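PDB 1WCW: uroporphyrinogen III synthase from Thermus thermophilus, which probably catalyses the closure of linear hydroxymethylbilane to uroporphyrinogen III, with inversion of the last pyrrole ring, in tetrapyrrole biosynthesis. Local coordinates for residues P37-E42 and A191-E196; D51-L56 and K79-D84; L62-T67 and N148-R153. All coordinates share one frame; numbering follows the deposited sequence.

Contact 1: residues P37-E42 and A191-E196; sequences PVQATE and AAIQVE
Gln194 and Gln39 meet amide to amide, and Val38 packs beside them. Gln194 is in the first turn of helix 192-201; Gln39 begins strand 39-43. Gln194 CB lies 3.7 Å from Val38 CG2. That methyl also reaches the backbone, with Val38 CG2 3.6 Å from Gln194 O. Next along the side chain, Gln194 CG stays near Val38 CG2 and comes 3.3 Å from Gln39 OE1. CG is anti to the carbonyl carbon (chi1 -72°), and the side chain then extends to carry its amide across to Gln39. At the tip, Gln194 NE2 donates to Gln39 OE1 over 2.9 Å, with an N-H...O angle of 156°. The donor lies in the carbonyl plane of Gln39, and the acceptor lies close to the amide plane of Gln194. The two amides are nonetheless turned 72° apart, so they do not stack. Gln194 OE1 turns back to the start of its own helix. It accepts a hydrogen bond from Val190 N and a weak one of 3.3 Å from Ala191 N. Both ends of the amide are therefore engaged, which fixes its rotation. With an alanine here, the Gln39 carbonyl would probably lose this donor and Val190 N its acceptor, leaving the Gln39 amide freer to turn. On its other side, Gln39 NE2 approaches Ile193 CG2 at 4.1 Å. His165 of strand 155-167 packs against both Gln39 and Ile193. Strands 39-43 and 155-167 pair antiparallel. They form the two-stranded connection between the two alpha/beta domains of the HemD fold, and the contact ties the start of strand 39-43 to helix 192-201 of the domain with the parallel sheet.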
ATOM      1  N   PRO A  37     -10.930   5.794   8.699  1.00  9.34           N
ATOM      2  CA  PRO A  37     -10.110   4.715   8.133  1.00  9.64           C
ATOM      3  C   PRO A  37     -10.925   3.860   7.185  1.00 10.03           C
ATOM      4  O   PRO A  37     -12.102   3.573   7.419  1.00 12.69           O
ATOM      5  CB  PRO A  37      -9.657   3.890   9.340  1.00 10.33           C
ATOM      6  CG  PRO A  37     -10.612   4.296  10.434  1.00 16.37           C
ATOM      7  CD  PRO A  37     -11.025   5.729  10.176  1.00 10.90           C
ATOM      8  N   VAL A  38     -10.289   3.390   6.130  1.00  9.52           N
ATOM      9  CA  VAL A  38     -10.966   2.563   5.160  1.00 10.09           C
ATOM     10  C   VAL A  38     -10.384   1.152   5.161  1.00 10.86           C
ATOM     11  O   VAL A  38     -10.853   0.309   4.338  1.00 12.70           O
ATOM     12  CB  VAL A  38     -10.885   3.140   3.728  1.00  9.59           C
ATOM     13  CG1 VAL A  38     -11.574   4.511   3.648  1.00 10.25           C
ATOM     14  CG2 VAL A  38      -9.458   3.261   3.237  1.00 10.57           C
ATOM     15  N   GLN A  39      -9.425   0.853   6.021  1.00 11.73           N
ATOM     16  CA  GLN A  39      -8.825  -0.467   6.029  1.00 12.96           C
ATOM     17  C   GLN A  39      -8.694  -0.989   7.429  1.00 15.88           C
ATOM     18  O   GLN A  39      -8.716  -0.238   8.436  1.00 15.55           O
ATOM     19  CB  GLN A  39      -7.445  -0.480   5.372  1.00 13.80           C
ATOM     20  CG  GLN A  39      -6.304  -0.126   6.281  1.00 20.20           C
ATOM     21  CD  GLN A  39      -5.125   0.415   5.464  1.00 24.83           C
ATOM     22  OE1 GLN A  39      -5.076   1.592   5.163  1.00 25.94           O
ATOM     23  NE2 GLN A  39      -4.174  -0.445   5.121  1.00 29.86           N
ATOM     24  N   ALA A  40      -8.529  -2.291   7.485  1.00 14.65           N
ATOM     25  CA  ALA A  40      -8.283  -3.012   8.691  1.00 16.47           C
ATOM     26  C   ALA A  40      -7.024  -3.856   8.347  1.00 17.87           C
ATOM     27  O   ALA A  40      -6.741  -4.119   7.161  1.00 17.10           O
ATOM     28  CB  ALA A  40      -9.429  -3.869   8.957  1.00 18.51           C
ATOM     29  N   THR A  41      -6.225  -4.223   9.324  1.00 14.04           N
ATOM     30  CA  THR A  41      -5.051  -5.011   9.010  1.00 17.32           C
ATOM     31  C   THR A  41      -4.976  -6.143  10.036  1.00 18.09           C
ATOM     32  O   THR A  41      -5.253  -5.933  11.227  1.00 23.07           O
ATOM     33  CB  THR A  41      -3.791  -4.109   9.053  1.00 22.70           C
ATOM     34  OG1 THR A  41      -3.959  -2.983   8.148  1.00 24.42           O
ATOM     35  CG2 THR A  41      -2.584  -4.911   8.643  1.00 28.27           C
ATOM     36  N   GLU A  42      -4.677  -7.369   9.600  1.00 16.05           N
ATOM     37  CA  GLU A  42      -4.581  -8.448  10.566  1.00 19.68           C
ATOM     38  C   GLU A  42      -3.456  -9.358  10.187  1.00 18.25           C
ATOM     39  O   GLU A  42      -3.214  -9.674   8.996  1.00 18.91           O
ATOM     40  CB  GLU A  42      -5.868  -9.253  10.638  1.00 27.25           C
ATOM     41  CG  GLU A  42      -6.268  -9.895   9.332  1.00 30.62           C
ATOM     42  CD  GLU A  42      -7.462 -10.819   9.427  1.00 36.32           C
ATOM     43  OE1 GLU A  42      -7.677 -11.584   8.459  1.00 41.99           O
ATOM     44  OE2 GLU A  42      -8.177 -10.778  10.460  1.00 43.98           O
ATOM     45  N   ALA A 191      -1.866   5.794   1.111  1.00  9.84           N
ATOM     46  CA  ALA A 191      -1.427   4.594   0.398  1.00  9.92           C
ATOM     47  C   ALA A 191      -2.423   4.331  -0.712  1.00  8.98           C
ATOM     48  O   ALA A 191      -3.634   4.530  -0.544  1.00  8.85           O
ATOM     49  CB  ALA A 191      -1.434   3.368   1.377  1.00 12.21           C
ATOM     50  N   ALA A 192      -1.985   3.762  -1.807  1.00  8.67           N
ATOM     51  CA  ALA A 192      -2.847   3.433  -2.898  1.00  7.96           C
ATOM     52  C   ALA A 192      -3.933   2.494  -2.507  1.00  8.57           C
ATOM     53  O   ALA A 192      -5.056   2.614  -3.015  1.00  9.13           O
ATOM     54  CB  ALA A 192      -2.006   2.818  -4.053  1.00 10.29           C
ATOM     55  N   ILE A 193      -3.638   1.527  -1.617  1.00  8.52           N
ATOM     56  CA  ILE A 193      -4.688   0.592  -1.258  1.00 10.15           C
ATOM     57  C   ILE A 193      -5.904   1.299  -0.598  1.00  7.31           C
ATOM     58  O   ILE A 193      -7.029   0.811  -0.694  1.00  8.35           O
ATOM     59  CB  ILE A 193      -4.103  -0.528  -0.344  1.00 10.65           C
ATOM     60  CG1 ILE A 193      -4.998  -1.764  -0.410  1.00 11.67           C
ATOM     61  CG2 ILE A 193      -3.927  -0.005   1.072  1.00 12.08           C
ATOM     62  CD1 ILE A 193      -4.335  -3.013   0.328  1.00 11.93           C
ATOM     63  N   GLN A 194      -5.722   2.441   0.038  1.00  7.66           N
ATOM     64  CA  GLN A 194      -6.868   3.134   0.643  1.00  7.81           C
ATOM     65  C   GLN A 194      -7.773   3.698  -0.474  1.00  6.72           C
ATOM     66  O   GLN A 194      -8.991   3.700  -0.314  1.00  7.92           O
ATOM     67  CB  GLN A 194      -6.369   4.312   1.478  1.00  7.23           C
ATOM     68  CG  GLN A 194      -5.706   3.766   2.742  1.00 10.27           C
ATOM     69  CD  GLN A 194      -4.685   4.644   3.356  1.00 10.06           C
ATOM     70  OE1 GLN A 194      -4.569   5.783   3.001  1.00 11.01           O
ATOM     71  NE2 GLN A 194      -3.952   4.114   4.320  1.00 12.74           N
ATOM     72  N   VAL A 195      -7.182   4.164  -1.580  1.00  6.94           N
ATOM     73  CA  VAL A 195      -7.966   4.644  -2.718  1.00  7.41           C
ATOM     74  C   VAL A 195      -8.724   3.454  -3.265  1.00  7.23           C
ATOM     75  O   VAL A 195      -9.919   3.588  -3.542  1.00  7.92           O
ATOM     76  CB  VAL A 195      -7.006   5.192  -3.829  1.00  7.27           C
ATOM     77  CG1 VAL A 195      -7.843   5.643  -5.037  1.00  8.46           C
ATOM     78  CG2 VAL A 195      -6.203   6.378  -3.303  1.00  8.21           C
ATOM     79  N   GLU A 196      -8.074   2.295  -3.437  1.00  9.22           N
ATOM     80  CA  GLU A 196      -8.718   1.139  -4.027  1.00  7.80           C
ATOM     81  C   GLU A 196      -9.836   0.665  -3.147  1.00  8.21           C
ATOM     82  O   GLU A 196     -10.958   0.410  -3.639  1.00  9.45           O
ATOM     83  CB  GLU A 196      -7.693   0.004  -4.233  1.00  9.47           C
ATOM     84  CG  GLU A 196      -6.447   0.325  -5.078  1.00 10.44           C
ATOM     85  CD  GLU A 196      -6.716   0.740  -6.510  1.00 14.65           C
ATOM     86  OE1 GLU A 196      -5.752   1.265  -7.142  1.00 20.94           O
ATOM     87  OE2 GLU A 196      -7.834   0.577  -7.038  1.00 14.18           O
TER

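Contact 2: residues D51-L56 and K79-D84; sequences DQVRAL and KALGLD
Arg54 and Leu83 mark the closest backbone approach, with their CA atoms 7.3 Å apart, where helix 50-57 faces the chain leaving helix 68-80. Two leucines on that chain, Leu81 and Leu83, point toward the helix and lie on either side of Gly82. Leu81 CD1 fits against the branch point of Val53, 3.7 Å from Val53 CB. It touches both valine methyls as well, at slightly longer range. Leu83 CD1 comes 3.8 Å from Val53 CG1. That valine methyl is anti to its own backbone nitrogen (chi1 -172°), which turns it toward the ends of both leucines. The turn between the leucines is a Schellman motif. Gly82 has a positive phi of 71° and Gly82 N bonds back to Lys79 O at 3.1 Å. These backbone angles suit glycine. The motif ends helix 68-80, which belongs to the beta-alpha-beta connection between the parallel strands 62-65 and 93-96. Leu85 and Leu74 also pack on Val53, which is buried. Arg54, by contrast, is exposed. Its chain, extended from CG to NE, crosses Leu83 at about a right angle. Arg54 CG passes 4.0 Å from Leu83 CD1, and Arg54 NH2 ends 3.8 Å from Leu83 CD2. The guanidinium meets that methyl obliquely, as a van der Waals contact at the solvent side of the contact.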
ATOM      1  N   ASP A  51       2.850 -24.184   5.699  1.00 16.77           N
ATOM      2  CA  ASP A  51       3.062 -25.019   4.528  1.00 17.91           C
ATOM      3  C   ASP A  51       3.852 -24.222   3.428  1.00 16.52           C
ATOM      4  O   ASP A  51       4.785 -24.744   2.799  1.00 16.79           O
ATOM      5  CB  ASP A  51       1.631 -25.376   4.047  1.00 23.34           C
ATOM      6  CG  ASP A  51       0.553 -24.390   4.671  1.00 37.74           C
ATOM      7  OD1 ASP A  51       0.282 -24.425   5.908  1.00 33.28           O
ATOM      8  OD2 ASP A  51      -0.007 -23.538   3.942  1.00 41.65           O
ATOM      9  N   GLN A  52       3.462 -22.958   3.283  1.00 16.14           N
ATOM     10  CA  GLN A  52       4.100 -22.088   2.289  1.00 15.10           C
ATOM     11  C   GLN A  52       5.520 -21.725   2.729  1.00 14.00           C
ATOM     12  O   GLN A  52       6.419 -21.682   1.905  1.00 13.61           O
ATOM     13  CB  GLN A  52       3.321 -20.805   2.143  1.00 17.55           C
ATOM     14  CG  GLN A  52       1.798 -21.000   1.871  1.00 26.83           C
ATOM     15  CD  GLN A  52       1.513 -21.884   0.699  1.00 38.14           C
ATOM     16  OE1 GLN A  52       1.911 -21.596  -0.440  1.00 39.78           O
ATOM     17  NE2 GLN A  52       0.774 -22.973   0.954  1.00 37.53           N
ATOM     18  N   VAL A  53       5.711 -21.496   4.038  1.00 13.87           N
ATOM     19  CA  VAL A  53       7.045 -21.149   4.546  1.00 12.66           C
ATOM     20  C   VAL A  53       7.979 -22.342   4.403  1.00 11.97           C
ATOM     21  O   VAL A  53       9.151 -22.198   4.017  1.00 13.30           O
ATOM     22  CB  VAL A  53       6.989 -20.658   6.011  1.00 13.61           C
ATOM     23  CG1 VAL A  53       8.419 -20.141   6.354  1.00 13.32           C
ATOM     24  CG2 VAL A  53       6.011 -19.461   6.175  1.00 13.82           C
ATOM     25  N   ARG A  54       7.471 -23.546   4.679  1.00 13.93           N
ATOM     26  CA  ARG A  54       8.302 -24.761   4.504  1.00 16.53           C
ATOM     27  C   ARG A  54       8.744 -24.942   3.041  1.00 15.26           C
ATOM     28  O   ARG A  54       9.897 -25.299   2.756  1.00 17.92           O
ATOM     29  CB  ARG A  54       7.526 -26.014   4.933  1.00 20.01           C
ATOM     30  CG  ARG A  54       7.323 -26.101   6.431  1.00 25.30           C
ATOM     31  CD  ARG A  54       6.482 -27.342   6.819  1.00 34.71           C
ATOM     32  NE  ARG A  54       6.551 -27.579   8.256  1.00 43.32           N
ATOM     33  CZ  ARG A  54       7.678 -27.833   8.928  1.00 46.86           C
ATOM     34  NH1 ARG A  54       7.631 -28.025  10.240  1.00 52.56           N
ATOM     35  NH2 ARG A  54       8.851 -27.910   8.298  1.00 48.78           N
ATOM     36  N   ALA A  55       7.803 -24.647   2.137  1.00 15.72           N
ATOM     37  CA  ALA A  55       8.119 -24.729   0.723  1.00 16.20           C
ATOM     38  C   ALA A  55       9.224 -23.732   0.364  1.00 15.88           C
ATOM     39  O   ALA A  55      10.168 -24.046  -0.401  1.00 17.54           O
ATOM     40  CB  ALA A  55       6.872 -24.492  -0.130  1.00 17.00           C
ATOM     41  N   LEU A  56       9.095 -22.485   0.857  1.00 13.11           N
ATOM     42  CA  LEU A  56      10.151 -21.514   0.599  1.00 12.86           C
ATOM     43  C   LEU A  56      11.500 -22.021   1.143  1.00 14.51           C
ATOM     44  O   LEU A  56      12.577 -21.830   0.524  1.00 13.94           O
ATOM     45  CB  LEU A  56       9.790 -20.175   1.270  1.00 12.16           C
ATOM     46  CG  LEU A  56      10.820 -19.096   1.267  1.00 10.57           C
ATOM     47  CD1 LEU A  56      11.126 -18.701  -0.184  1.00 14.62           C
ATOM     48  CD2 LEU A  56      10.268 -17.883   2.052  1.00 12.80           C
ATOM     49  N   LYS A  79      11.681 -17.950  11.696  1.00 11.14           N
ATOM     50  CA  LYS A  79      12.275 -18.180  13.009  1.00 13.44           C
ATOM     51  C   LYS A  79      11.314 -18.959  13.914  1.00 12.51           C
ATOM     52  O   LYS A  79      11.727 -19.926  14.600  1.00 12.36           O
ATOM     53  CB  LYS A  79      12.589 -16.835  13.648  1.00 13.53           C
ATOM     54  CG  LYS A  79      13.779 -16.115  12.981  1.00 19.79           C
ATOM     55  CD  LYS A  79      13.942 -14.717  13.604  1.00 29.85           C
ATOM     56  CE  LYS A  79      12.882 -13.756  13.063  1.00 41.96           C
ATOM     57  NZ  LYS A  79      13.108 -12.298  13.308  1.00 40.28           N
ATOM     58  N   ALA A  80      10.043 -18.587  13.898  1.00  9.79           N
ATOM     59  CA  ALA A  80       9.054 -19.239  14.790  1.00  9.58           C
ATOM     60  C   ALA A  80       8.873 -20.695  14.361  1.00 10.40           C
ATOM     61  O   ALA A  80       8.574 -21.571  15.211  1.00 11.42           O
ATOM     62  CB  ALA A  80       7.720 -18.490  14.744  1.00 11.96           C
ATOM     63  N   LEU A  81       9.046 -21.047  13.090  1.00 10.81           N
ATOM     64  CA  LEU A  81       8.897 -22.400  12.645  1.00 11.15           C
ATOM     65  C   LEU A  81      10.200 -23.168  12.717  1.00 13.57           C
ATOM     66  O   LEU A  81      10.253 -24.354  12.385  1.00 17.08           O
ATOM     67  CB  LEU A  81       8.369 -22.379  11.179  1.00 12.66           C
ATOM     68  CG  LEU A  81       6.944 -21.864  11.094  1.00 12.48           C
ATOM     69  CD1 LEU A  81       6.502 -21.676   9.575  1.00 14.85           C
ATOM     70  CD2 LEU A  81       5.948 -22.871  11.693  1.00 16.40           C
ATOM     71  N   GLY A  82      11.306 -22.562  13.117  1.00 12.09           N
ATOM     72  CA  GLY A  82      12.545 -23.307  13.129  1.00 15.20           C
ATOM     73  C   GLY A  82      13.082 -23.604  11.745  1.00 15.94           C
ATOM     74  O   GLY A  82      13.734 -24.632  11.539  1.00 18.81           O
ATOM     75  N   LEU A  83      12.903 -22.671  10.796  1.00 15.75           N
ATOM     76  CA  LEU A  83      13.351 -22.885   9.437  1.00 17.41           C
ATOM     77  C   LEU A  83      14.400 -21.880   9.043  1.00 17.79           C
ATOM     78  O   LEU A  83      14.412 -20.759   9.505  1.00 22.01           O
ATOM     79  CB  LEU A  83      12.161 -22.762   8.502  1.00 17.76           C
ATOM     80  CG  LEU A  83      11.050 -23.776   8.606  1.00 17.89           C
ATOM     81  CD1 LEU A  83       9.885 -23.323   7.745  1.00 21.42           C
ATOM     82  CD2 LEU A  83      11.544 -25.168   8.186  1.00 20.75           C
ATOM     83  N   ASP A  84      15.311 -22.304   8.184  1.00 18.15           N
ATOM     84  CA  ASP A  84      16.294 -21.408   7.680  1.00 18.78           C
ATOM     85  C   ASP A  84      15.797 -20.830   6.358  1.00 15.87           C
ATOM     86  O   ASP A  84      15.683 -21.553   5.336  1.00 16.12           O
ATOM     87  CB  ASP A  84      17.616 -22.144   7.457  1.00 18.66           C
ATOM     88  CG  ASP A  84      18.558 -21.373   6.578  1.00 24.89           C
ATOM     89  OD1 ASP A  84      18.600 -20.126   6.691  1.00 25.88           O
ATOM     90  OD2 ASP A  84      19.281 -22.016   5.787  1.00 36.06           O
TER

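Contact 3: residues L62-T67 and N148-R153; sequences LFLATT and NALAER
Leu150 of helix 144-152 faces the ends of both Leu62 and Leu64 of strand 62-65. All three residues are buried, and their methyl groups make the whole contact. Leu62 CD2 meets Leu150 CD2 tip to tip at 4.3 Å. Leu64 CD1 lies 4.4 Å from Leu150 CD1 and 4.5 Å from Leu150 CD2, so it faces the forked end of the helix leucine. Both strand leucines have CG anti to the backbone nitrogen (chi1 -174° for Leu62, -161° for Leu64). This carries Leu62 CD2 and Leu64 CD1 to the helix side. Even the closest part is not tight: the methyls meet at the outer limit of van der Waals contact. The nearest backbones, at Leu62 CA and Leu150 CA, stand 9.6 Å apart, and the side chains bridge the interval. No hydrogen bond crosses between the segments. The setting is an alpha/beta domain with helices on both faces of its sheet. Helix 144-152 connects the adjacent parallel strands 132-137 and 155-167, a beta-alpha-beta unit. Ala134 of strand 132-137 touches both Leu62 and Leu150, and so fills in the apolar layer beside them. On the other face of strand 62-65, Phe63 and Ala65 pack against helices 68-80 and 99-107. The loose side is the back of helix 144-152. Asn148, Ala151 and Glu152 are exposed there and keep well clear of the strand. Ala149 packs on Leu127 instead. Arg153, just past the helix, also stays apart from residues 62-67. Its guanidinium instead donates from NE to Leu127 O and from NH2 to Leu124 O.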
ATOM      1  N   LEU A  62      13.243 -17.432  -7.518  1.00 11.52           N
ATOM      2  CA  LEU A  62      13.000 -16.007  -7.469  1.00 12.73           C
ATOM      3  C   LEU A  62      12.150 -15.714  -6.241  1.00  9.38           C
ATOM      4  O   LEU A  62      11.261 -16.490  -5.871  1.00 10.46           O
ATOM      5  CB  LEU A  62      12.273 -15.571  -8.745  1.00 14.67           C
ATOM      6  CG  LEU A  62      12.022 -14.093  -8.991  1.00 14.24           C
ATOM      7  CD1 LEU A  62      11.998 -13.861 -10.521  1.00 21.19           C
ATOM      8  CD2 LEU A  62      10.785 -13.672  -8.354  1.00 16.81           C
ATOM      9  N   PHE A  63      12.447 -14.592  -5.615  1.00  8.74           N
ATOM     10  CA  PHE A  63      11.677 -14.098  -4.484  1.00  7.90           C
ATOM     11  C   PHE A  63      11.295 -12.662  -4.781  1.00  8.07           C
ATOM     12  O   PHE A  63      12.122 -11.808  -5.030  1.00 10.31           O
ATOM     13  CB  PHE A  63      12.514 -14.156  -3.182  1.00 10.01           C
ATOM     14  CG  PHE A  63      11.766 -13.610  -1.967  1.00 11.11           C
ATOM     15  CD1 PHE A  63      10.696 -14.319  -1.400  1.00 16.93           C
ATOM     16  CD2 PHE A  63      12.081 -12.373  -1.443  1.00 12.29           C
ATOM     17  CE1 PHE A  63       9.944 -13.750  -0.313  1.00 15.64           C
ATOM     18  CE2 PHE A  63      11.357 -11.830  -0.380  1.00 13.45           C
ATOM     19  CZ  PHE A  63      10.308 -12.491   0.168  1.00 14.44           C
ATOM     20  N   LEU A  64      10.007 -12.375  -4.735  1.00  8.21           N
ATOM     21  CA  LEU A  64       9.479 -11.063  -4.998  1.00  9.23           C
ATOM     22  C   LEU A  64       8.805 -10.487  -3.731  1.00  8.66           C
ATOM     23  O   LEU A  64       7.739 -11.027  -3.266  1.00 10.73           O
ATOM     24  CB  LEU A  64       8.507 -11.115  -6.174  1.00 11.52           C
ATOM     25  CG  LEU A  64       8.180  -9.786  -6.901  1.00 13.48           C
ATOM     26  CD1 LEU A  64       7.475 -10.171  -8.190  1.00 17.27           C
ATOM     27  CD2 LEU A  64       7.325  -8.830  -6.078  1.00 16.74           C
ATOM     28  N   ALA A  65       9.414  -9.459  -3.175  1.00  8.85           N
ATOM     29  CA  ALA A  65       8.885  -8.783  -1.998  1.00  8.07           C
ATOM     30  C   ALA A  65       8.086  -7.560  -2.416  1.00  8.99           C
ATOM     31  O   ALA A  65       8.610  -6.747  -3.179  1.00  9.49           O
ATOM     32  CB  ALA A  65      10.061  -8.305  -1.104  1.00 10.62           C
ATOM     33  N   THR A  66       6.904  -7.392  -1.822  1.00  8.71           N
ATOM     34  CA  THR A  66       6.095  -6.243  -2.122  1.00  8.76           C
ATOM     35  C   THR A  66       6.087  -5.240  -1.018  1.00 10.44           C
ATOM     36  O   THR A  66       5.942  -4.033  -1.326  1.00 12.09           O
ATOM     37  CB  THR A  66       4.644  -6.639  -2.459  1.00 11.35           C
ATOM     38  OG1 THR A  66       4.055  -7.377  -1.362  1.00 10.02           O
ATOM     39  CG2 THR A  66       4.577  -7.487  -3.729  1.00 12.10           C
ATOM     40  N   THR A  67       6.271  -5.624   0.245  1.00  9.83           N
ATOM     41  CA  THR A  67       6.267  -4.670   1.324  1.00 11.51           C
ATOM     42  C   THR A  67       7.358  -4.951   2.352  1.00 10.64           C
ATOM     43  O   THR A  67       7.839  -6.115   2.523  1.00 10.69           O
ATOM     44  CB  THR A  67       4.921  -4.621   2.050  1.00 11.41           C
ATOM     45  OG1 THR A  67       4.672  -5.877   2.719  1.00 11.46           O
ATOM     46  CG2 THR A  67       3.775  -4.373   1.076  1.00 13.11           C
ATOM     47  N   ASN A 148       0.156 -13.184 -12.977  1.00 14.60           N
ATOM     48  CA  ASN A 148       0.085 -13.657 -14.324  1.00 17.30           C
ATOM     49  C   ASN A 148       1.442 -13.478 -15.015  1.00 15.81           C
ATOM     50  O   ASN A 148       1.892 -14.380 -15.771  1.00 16.53           O
ATOM     51  CB  ASN A 148      -1.031 -12.917 -15.061  1.00 22.71           C
ATOM     52  CG  ASN A 148      -2.394 -13.433 -14.673  1.00 35.28           C
ATOM     53  OD1 ASN A 148      -2.660 -14.623 -14.802  1.00 43.03           O
ATOM     54  ND2 ASN A 148      -3.260 -12.553 -14.196  1.00 38.78           N
ATOM     55  N   ALA A 149       2.113 -12.337 -14.793  1.00 14.69           N
ATOM     56  CA  ALA A 149       3.434 -12.174 -15.420  1.00 13.68           C
ATOM     57  C   ALA A 149       4.442 -13.235 -14.926  1.00 14.47           C
ATOM     58  O   ALA A 149       5.220 -13.773 -15.726  1.00 12.42           O
ATOM     59  CB  ALA A 149       3.961 -10.811 -15.145  1.00 13.66           C
ATOM     60  N   LEU A 150       4.446 -13.610 -13.635  1.00 12.54           N
ATOM     61  CA  LEU A 150       5.380 -14.616 -13.162  1.00 13.49           C
ATOM     62  C   LEU A 150       5.114 -15.917 -13.893  1.00 12.19           C
ATOM     63  O   LEU A 150       6.079 -16.615 -14.275  1.00 14.16           O
ATOM     64  CB  LEU A 150       5.234 -14.826 -11.658  1.00 16.03           C
ATOM     65  CG  LEU A 150       5.855 -13.686 -10.856  1.00 13.34           C
ATOM     66  CD1 LEU A 150       5.372 -13.833  -9.433  1.00 14.98           C
ATOM     67  CD2 LEU A 150       7.380 -13.685 -10.981  1.00 14.14           C
ATOM     68  N   ALA A 151       3.839 -16.258 -14.094  1.00 15.88           N
ATOM     69  CA  ALA A 151       3.528 -17.513 -14.808  1.00 16.80           C
ATOM     70  C   ALA A 151       3.966 -17.422 -16.259  1.00 19.84           C
ATOM     71  O   ALA A 151       4.561 -18.389 -16.793  1.00 17.90           O
ATOM     72  CB  ALA A 151       2.007 -17.797 -14.716  1.00 18.91           C
ATOM     73  N   GLU A 152       3.739 -16.277 -16.896  1.00 17.75           N
ATOM     74  CA  GLU A 152       4.169 -16.088 -18.297  1.00 19.85           C
ATOM     75  C   GLU A 152       5.687 -16.215 -18.419  1.00 21.62           C
ATOM     76  O   GLU A 152       6.219 -16.711 -19.438  1.00 20.26           O
ATOM     77  CB  GLU A 152       3.698 -14.732 -18.835  1.00 23.80           C
ATOM     78  CG  GLU A 152       2.219 -14.660 -19.133  1.00 30.44           C
ATOM     79  CD  GLU A 152       1.808 -13.277 -19.663  1.00 42.88           C
ATOM     80  OE1 GLU A 152       2.049 -12.242 -18.977  1.00 46.86           O
ATOM     81  OE2 GLU A 152       1.241 -13.217 -20.778  1.00 49.99           O
ATOM     82  N   ARG A 153       6.405 -15.764 -17.401  1.00 15.55           N
ATOM     83  CA  ARG A 153       7.859 -15.847 -17.399  1.00 14.67           C
ATOM     84  C   ARG A 153       8.404 -17.244 -17.112  1.00 16.98           C
ATOM     85  O   ARG A 153       9.623 -17.430 -17.095  1.00 21.12           O
ATOM     86  CB  ARG A 153       8.415 -14.861 -16.347  1.00 16.86           C
ATOM     87  CG  ARG A 153       8.253 -13.414 -16.670  1.00 17.65           C
ATOM     88  CD  ARG A 153       9.001 -12.964 -17.915  1.00 14.91           C
ATOM     89  NE  ARG A 153       9.080 -11.512 -17.865  1.00 20.73           N
ATOM     90  CZ  ARG A 153       8.094 -10.723 -18.265  1.00 25.01           C
ATOM     91  NH1 ARG A 153       6.993 -11.260 -18.774  1.00 29.54           N
ATOM     92  NH2 ARG A 153       8.136  -9.422 -18.039  1.00 22.16           N
TER

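None of the three contacts touches another. Contact 1 is near the centre of the molecule (about 7 Å between centres), where the two domains are joined; contacts 2 and 3 belong to the domain with the mixed sheet. Centres lie 28 Å apart for contacts 1 and 2, 23 Å for contacts 1 and 3, and 20 Å for contacts 2 and 3. Contacts 2 and 3 come closest, with nearest atoms about 5 Å apart; helix 50-57, strand 62-65 and helix 68-80 follow one another. Contacts 1 and 3 both reach that sheet. In this family the substrate probably binds between the domains; contact 1 is nearest their junction. No bound ligand confirms this here.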